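Local coordinates for protein glutaredoxin (Chlorella sorokiniana, PDB 4I2U) that binds glutathione on a thioredoxin fold and, as a glutaredoxin, probably reduces disulfides in cell redox homeostasis, at residues R52-G55 with A56-D60; Q59-L62 with L63-G67. One frame throughout, in Å; residues are numbered along the deposited sequence.

Both contacts lie on helix 55-66 of the thioredoxin fold, and their centres are about 10 Å apart. Contact 1 covers the turn that leads into the helix and its first turns; contact 2 takes over at Gln59 and runs to the glycine just beyond the last turn. Gln59 and Asp60 belong to both. Gln59 is also the point where this helix meets glutathione: its NE2 lies 2.8 Å from O32 of the ligand's glycine carboxylate. Lys22 and the backbone nitrogen of Val71 bind the same ligand from other parts of the chain. Asp60, one residue on, forms a salt bridge with Arg69, another residue of the pocket.

Contact 1 (R52-G55 with A56-D60); sequences RNDG and AAIQD. With GSH (glutathione), chain B.
The start of helix 55-66, next to the glutathione pocket, is built on a type I beta turn from Arg52 to Gly55, and the methyl CD1 of Ile58 packs against the ion pair formed within it. Arg52 grips the Asp54 carboxylate side-on, NE to OD1 at 2.8 Å and NH2 to OD2 at 2.9 Å. Both oxygens use their syn lone pairs and lie close to the guanidinium plane, so the pair is nearly flat. Ile58 CD1 sits 3.2 Å from Arg52 NE and 3.6 Å from Asp54 OD1. With an alanine at Arg52 both bonds to Asp54 go, and the carboxylate is likely to turn freely and the Ile58 methyl to lose a neighbour. Asp54 is the N-cap residue, but its side chain turns to Arg52, with CG between backbone N and carbonyl carbon (chi1 61°). The first helical bonds run from Ile58 N to Asp54 O and from Gln59 N to Gly55 O. A water links Asn53 O to Ala56 N. Gln59, extended beyond CG, donates from NE2 to glutathione O32 (163°), with Arg69 O as a second acceptor and Lys22 NZ on OE1, which fixes the amide's orientation. Such a glutamine belongs to the glutathione site of this glutaredoxin.

Contact 2 (Q59-L62 with L63-G67); sequences QDYL and LELTG. With GSH (glutathione), chain B.
The last turn of helix 55-66 holds a doubly gripped carbonyl: Leu62 O accepts from Thr66 N at 2.8 Å and from Thr66 OG1 at 2.7 Å. The two donors come from opposite faces of the carbonyl plane, the hydroxyl well above it, 41° out. Thr66 OG1 reaches back along the helix because chi1 (77°) sets it between the backbone N and the carbonyl carbon. Gly67 follows with a positive phi, where a side chain would jam against the preceding carbonyl oxygen, and its N still bonds to Leu63 O. In this thioredoxin fold the helix packs against helix 3-14 and strand 73-76: Leu62 meets Val8 and Phe75, and Leu65 meets Ile12 and Phe75. One turn back, the Tyr61 ring meets one neighbour over a face and another at its edge. Leu65 CB stands 4.1 Å above the plane on one face, offset toward the rim, and Leu65 CD2 is 4.0 Å from Tyr61 CE2. Glu64 OE1 comes to the ring edge, in plane, 3.5 Å from Tyr61 CD1, with the carboxylate turned 90° to the ring. The ring's hydroxyl bonds to Asp9 OD1 on helix 3-14.

Contact 1 (R52-G55 with A56-D60)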
loop_
_atom_site.group_PDB
_atom_site.type_symbol
_atom_site.label_atom_id
_atom_site.label_comp_id
_atom_site.label_asym_id
_atom_site.label_seq_id
_atom_site.Cartn_x
_atom_site.Cartn_y
_atom_site.Cartn_z
ATOM N N ARG A 52 -4.046 -2.621 -14.806
ATOM C CA ARG A 52 -3.478 -3.931 -15.108
ATOM C C ARG A 52 -4.537 -4.874 -15.624
ATOM O O ARG A 52 -5.589 -5.044 -14.987
ATOM C CB ARG A 52 -2.828 -4.543 -13.870
ATOM C CG ARG A 52 -1.553 -3.834 -13.483
ATOM C CD ARG A 52 -0.746 -4.609 -12.495
ATOM N NE ARG A 52 -0.331 -5.914 -13.010
ATOM C CZ ARG A 52 0.932 -6.307 -13.170
ATOM N NH1 ARG A 52 1.951 -5.505 -12.885
ATOM N NH2 ARG A 52 1.181 -7.519 -13.625
ATOM N N ASN A 53 -4.243 -5.530 -16.740
ATOM C CA ASN A 53 -5.162 -6.518 -17.273
ATOM C C ASN A 53 -5.400 -7.683 -16.301
ATOM O O ASN A 53 -6.486 -8.288 -16.279
ATOM C CB ASN A 53 -4.655 -7.073 -18.597
ATOM C CG ASN A 53 -5.643 -7.992 -19.217
ATOM O OD1 ASN A 53 -5.457 -9.205 -19.231
ATOM N ND2 ASN A 53 -6.758 -7.434 -19.654
ATOM N N ASP A 54 -4.380 -8.015 -15.518
ATOM C CA ASP A 54 -4.443 -9.132 -14.583
ATOM C C ASP A 54 -4.820 -8.660 -13.191
ATOM O O ASP A 54 -4.528 -9.314 -12.191
ATOM C CB ASP A 54 -3.104 -9.869 -14.556
ATOM C CG ASP A 54 -1.952 -8.995 -14.107
ATOM O OD1 ASP A 54 -2.118 -7.770 -14.020
ATOM O OD2 ASP A 54 -0.860 -9.536 -13.844
ATOM N N GLY A 55 -5.493 -7.523 -13.095
ATOM C CA GLY A 55 -5.857 -6.990 -11.798
ATOM C C GLY A 55 -6.668 -7.948 -10.938
ATOM O O GLY A 55 -6.456 -7.989 -9.719
ATOM N N ALA A 56 -7.589 -8.693 -11.534
ATOM C CA ALA A 56 -8.420 -9.605 -10.749
ATOM C C ALA A 56 -7.582 -10.735 -10.164
ATOM O O ALA A 56 -7.816 -11.169 -9.023
ATOM C CB ALA A 56 -9.548 -10.149 -11.592
ATOM N N ALA A 57 -6.614 -11.220 -10.931
ATOM C CA ALA A 57 -5.716 -12.261 -10.432
ATOM C C ALA A 57 -4.868 -11.735 -9.282
ATOM O O ALA A 57 -4.543 -12.458 -8.332
ATOM C CB ALA A 57 -4.823 -12.791 -11.541
ATOM N N ILE A 58 -4.445 -10.486 -9.381
ATOM C CA ILE A 58 -3.687 -9.878 -8.302
ATOM C C ILE A 58 -4.554 -9.732 -7.058
ATOM O O ILE A 58 -4.114 -10.029 -5.946
ATOM C CB ILE A 58 -3.082 -8.529 -8.744
ATOM C CG1 ILE A 58 -1.981 -8.794 -9.778
ATOM C CG2 ILE A 58 -2.525 -7.759 -7.556
ATOM C CD1 ILE A 58 -1.534 -7.582 -10.511
ATOM N N GLN A 59 -5.801 -9.315 -7.227
ATOM C CA GLN A 59 -6.705 -9.251 -6.088
ATOM C C GLN A 59 -6.919 -10.618 -5.463
ATOM O O GLN A 59 -7.008 -10.717 -4.244
ATOM C CB GLN A 59 -8.052 -8.668 -6.476
ATOM C CG GLN A 59 -7.989 -7.186 -6.818
ATOM C CD GLN A 59 -9.367 -6.600 -7.069
ATOM O OE1 GLN A 59 -9.821 -6.493 -8.207
ATOM N NE2 GLN A 59 -10.063 -6.247 -5.997
ATOM N N ASP A 60 -7.015 -11.656 -6.289
ATOM C CA ASP A 60 -7.143 -13.021 -5.784
ATOM C C ASP A 60 -5.955 -13.393 -4.907
ATOM O O ASP A 60 -6.131 -13.978 -3.837
ATOM C CB ASP A 60 -7.226 -14.010 -6.950
ATOM C CG ASP A 60 -8.547 -13.994 -7.662
ATOM O OD1 ASP A 60 -9.530 -13.454 -7.112
ATOM O OD2 ASP A 60 -8.584 -14.573 -8.775
HETATM N N1 GSH B . -13.258 -0.044 4.256
HETATM C CA1 GSH B . -12.444 -0.488 3.115
HETATM C C1 GSH B . -11.147 0.276 3.185
HETATM O O11 GSH B . -11.003 1.089 4.119
HETATM O O12 GSH B . -10.237 0.066 2.343
HETATM C CB1 GSH B . -13.245 -0.260 1.835
HETATM C CG1 GSH B . -12.547 -0.776 0.583
HETATM C CD1 GSH B . -13.541 -1.111 -0.516
HETATM O OE1 GSH B . -14.593 -1.710 -0.281
HETATM N N2 GSH B . -13.204 -0.770 -1.746
HETATM C CA2 GSH B . -14.021 -1.141 -2.906
HETATM C C2 GSH B . -13.617 -2.475 -3.491
HETATM O O2 GSH B . -12.542 -2.986 -3.217
HETATM C CB2 GSH B . -13.948 -0.050 -3.975
HETATM S SG2 GSH B . -14.779 1.476 -3.452
HETATM N N3 GSH B . -14.499 -3.079 -4.274
HETATM C CA3 GSH B . -14.268 -4.417 -4.760
HETATM C C3 GSH B . -13.224 -4.524 -5.844
HETATM O O31 GSH B . -12.791 -3.510 -6.430
HETATM O O32 GSH B . -12.839 -5.689 -6.101
HETATM O O HOH W 1 -8.661 -8.200 -14.239
#

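Contact 2 (Q59-L62 with L63-G67)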
loop_
_atom_site.group_PDB
_atom_site.type_symbol
_atom_site.label_atom_id
_atom_site.label_comp_id
_atom_site.label_asym_id
_atom_site.label_seq_id
_atom_site.Cartn_x
_atom_site.Cartn_y
_atom_site.Cartn_z
ATOM N N GLN A 59 -5.801 -9.315 -7.227
ATOM C CA GLN A 59 -6.705 -9.251 -6.088
ATOM C C GLN A 59 -6.919 -10.618 -5.463
ATOM O O GLN A 59 -7.008 -10.717 -4.244
ATOM C CB GLN A 59 -8.052 -8.668 -6.476
ATOM C CG GLN A 59 -7.989 -7.186 -6.818
ATOM C CD GLN A 59 -9.367 -6.600 -7.069
ATOM O OE1 GLN A 59 -9.821 -6.493 -8.207
ATOM N NE2 GLN A 59 -10.063 -6.247 -5.997
ATOM N N ASP A 60 -7.015 -11.656 -6.289
ATOM C CA ASP A 60 -7.143 -13.021 -5.784
ATOM C C ASP A 60 -5.955 -13.393 -4.907
ATOM O O ASP A 60 -6.131 -13.978 -3.837
ATOM C CB ASP A 60 -7.226 -14.010 -6.950
ATOM C CG ASP A 60 -8.547 -13.994 -7.662
ATOM O OD1 ASP A 60 -9.530 -13.454 -7.112
ATOM O OD2 ASP A 60 -8.584 -14.573 -8.775
ATOM N N TYR A 61 -4.743 -13.073 -5.336
ATOM C CA TYR A 61 -3.600 -13.371 -4.500
ATOM C C TYR A 61 -3.623 -12.512 -3.250
ATOM O O TYR A 61 -3.249 -12.971 -2.169
ATOM C CB TYR A 61 -2.282 -13.200 -5.244
ATOM C CG TYR A 61 -1.113 -13.492 -4.338
ATOM C CD1 TYR A 61 -0.958 -14.737 -3.734
ATOM C CD2 TYR A 61 -0.190 -12.503 -4.046
ATOM C CE1 TYR A 61 0.117 -14.983 -2.870
ATOM C CE2 TYR A 61 0.878 -12.735 -3.188
ATOM C CZ TYR A 61 1.029 -13.979 -2.606
ATOM O OH TYR A 61 2.104 -14.250 -1.770
ATOM N N LEU A 62 -4.008 -11.242 -3.362
ATOM C CA LEU A 62 -4.121 -10.411 -2.171
ATOM C C LEU A 62 -5.098 -10.989 -1.144
ATOM O O LEU A 62 -4.885 -10.855 0.069
ATOM C CB LEU A 62 -4.477 -8.963 -2.545
ATOM C CG LEU A 62 -3.332 -8.209 -3.244
ATOM C CD1 LEU A 62 -3.833 -6.956 -3.945
ATOM C CD2 LEU A 62 -2.233 -7.855 -2.232
ATOM N N LEU A 63 -6.150 -11.661 -1.604
ATOM C CA LEU A 63 -7.046 -12.357 -0.685
ATOM C C LEU A 63 -6.261 -13.444 0.063
ATOM O O LEU A 63 -6.366 -13.597 1.296
ATOM C CB LEU A 63 -8.197 -12.972 -1.462
ATOM C CG LEU A 63 -9.101 -13.939 -0.706
ATOM C CD1 LEU A 63 -9.756 -13.297 0.505
ATOM C CD2 LEU A 63 -10.140 -14.484 -1.660
ATOM N N GLU A 64 -5.455 -14.211 -0.667
ATOM C CA GLU A 64 -4.648 -15.244 -0.033
ATOM C C GLU A 64 -3.648 -14.666 0.955
ATOM O O GLU A 64 -3.464 -15.209 2.058
ATOM C CB GLU A 64 -3.920 -16.074 -1.091
ATOM C CG GLU A 64 -4.822 -16.840 -2.027
ATOM C CD GLU A 64 -4.024 -17.681 -2.972
ATOM O OE1 GLU A 64 -3.528 -17.144 -3.971
ATOM O OE2 GLU A 64 -3.854 -18.886 -2.703
ATOM N N LEU A 65 -2.977 -13.585 0.601
ATOM C CA LEU A 65 -1.907 -13.059 1.436
ATOM C C LEU A 65 -2.431 -12.268 2.615
ATOM O O LEU A 65 -1.839 -12.317 3.694
ATOM C CB LEU A 65 -0.985 -12.184 0.585
ATOM C CG LEU A 65 0.233 -11.610 1.301
ATOM C CD1 LEU A 65 1.080 -12.693 1.971
ATOM C CD2 LEU A 65 1.054 -10.768 0.319
ATOM N N THR A 66 -3.527 -11.539 2.421
ATOM C CA THR A 66 -3.973 -10.551 3.412
ATOM C C THR A 66 -5.317 -10.833 4.061
ATOM O O THR A 66 -5.618 -10.240 5.093
ATOM C CB THR A 66 -4.065 -9.117 2.833
ATOM O OG1 THR A 66 -5.255 -8.984 2.029
ATOM C CG2 THR A 66 -2.808 -8.742 2.032
ATOM N N GLY A 67 -6.137 -11.700 3.473
ATOM C CA GLY A 67 -7.447 -11.977 4.040
ATOM C C GLY A 67 -8.602 -11.272 3.380
ATOM O O GLY A 67 -9.745 -11.521 3.735
HETATM N N1 GSH B . -13.258 -0.044 4.256
HETATM C CA1 GSH B . -12.444 -0.488 3.115
HETATM C C1 GSH B . -11.147 0.276 3.185
HETATM O O11 GSH B . -11.003 1.089 4.119
HETATM O O12 GSH B . -10.237 0.066 2.343
HETATM C CB1 GSH B . -13.245 -0.260 1.835
HETATM C CG1 GSH B . -12.547 -0.776 0.583
HETATM C CD1 GSH B . -13.541 -1.111 -0.516
HETATM O OE1 GSH B . -14.593 -1.710 -0.281
HETATM N N2 GSH B . -13.204 -0.770 -1.746
HETATM C CA2 GSH B . -14.021 -1.141 -2.906
HETATM C C2 GSH B . -13.617 -2.475 -3.491
HETATM O O2 GSH B . -12.542 -2.986 -3.217
HETATM C CB2 GSH B . -13.948 -0.050 -3.975
HETATM S SG2 GSH B . -14.779 1.476 -3.452
HETATM N N3 GSH B . -14.499 -3.079 -4.274
HETATM C CA3 GSH B . -14.268 -4.417 -4.760
HETATM C C3 GSH B . -13.224 -4.524 -5.844
HETATM O O31 GSH B . -12.791 -3.510 -6.430
HETATM O O32 GSH B . -12.839 -5.689 -6.101
#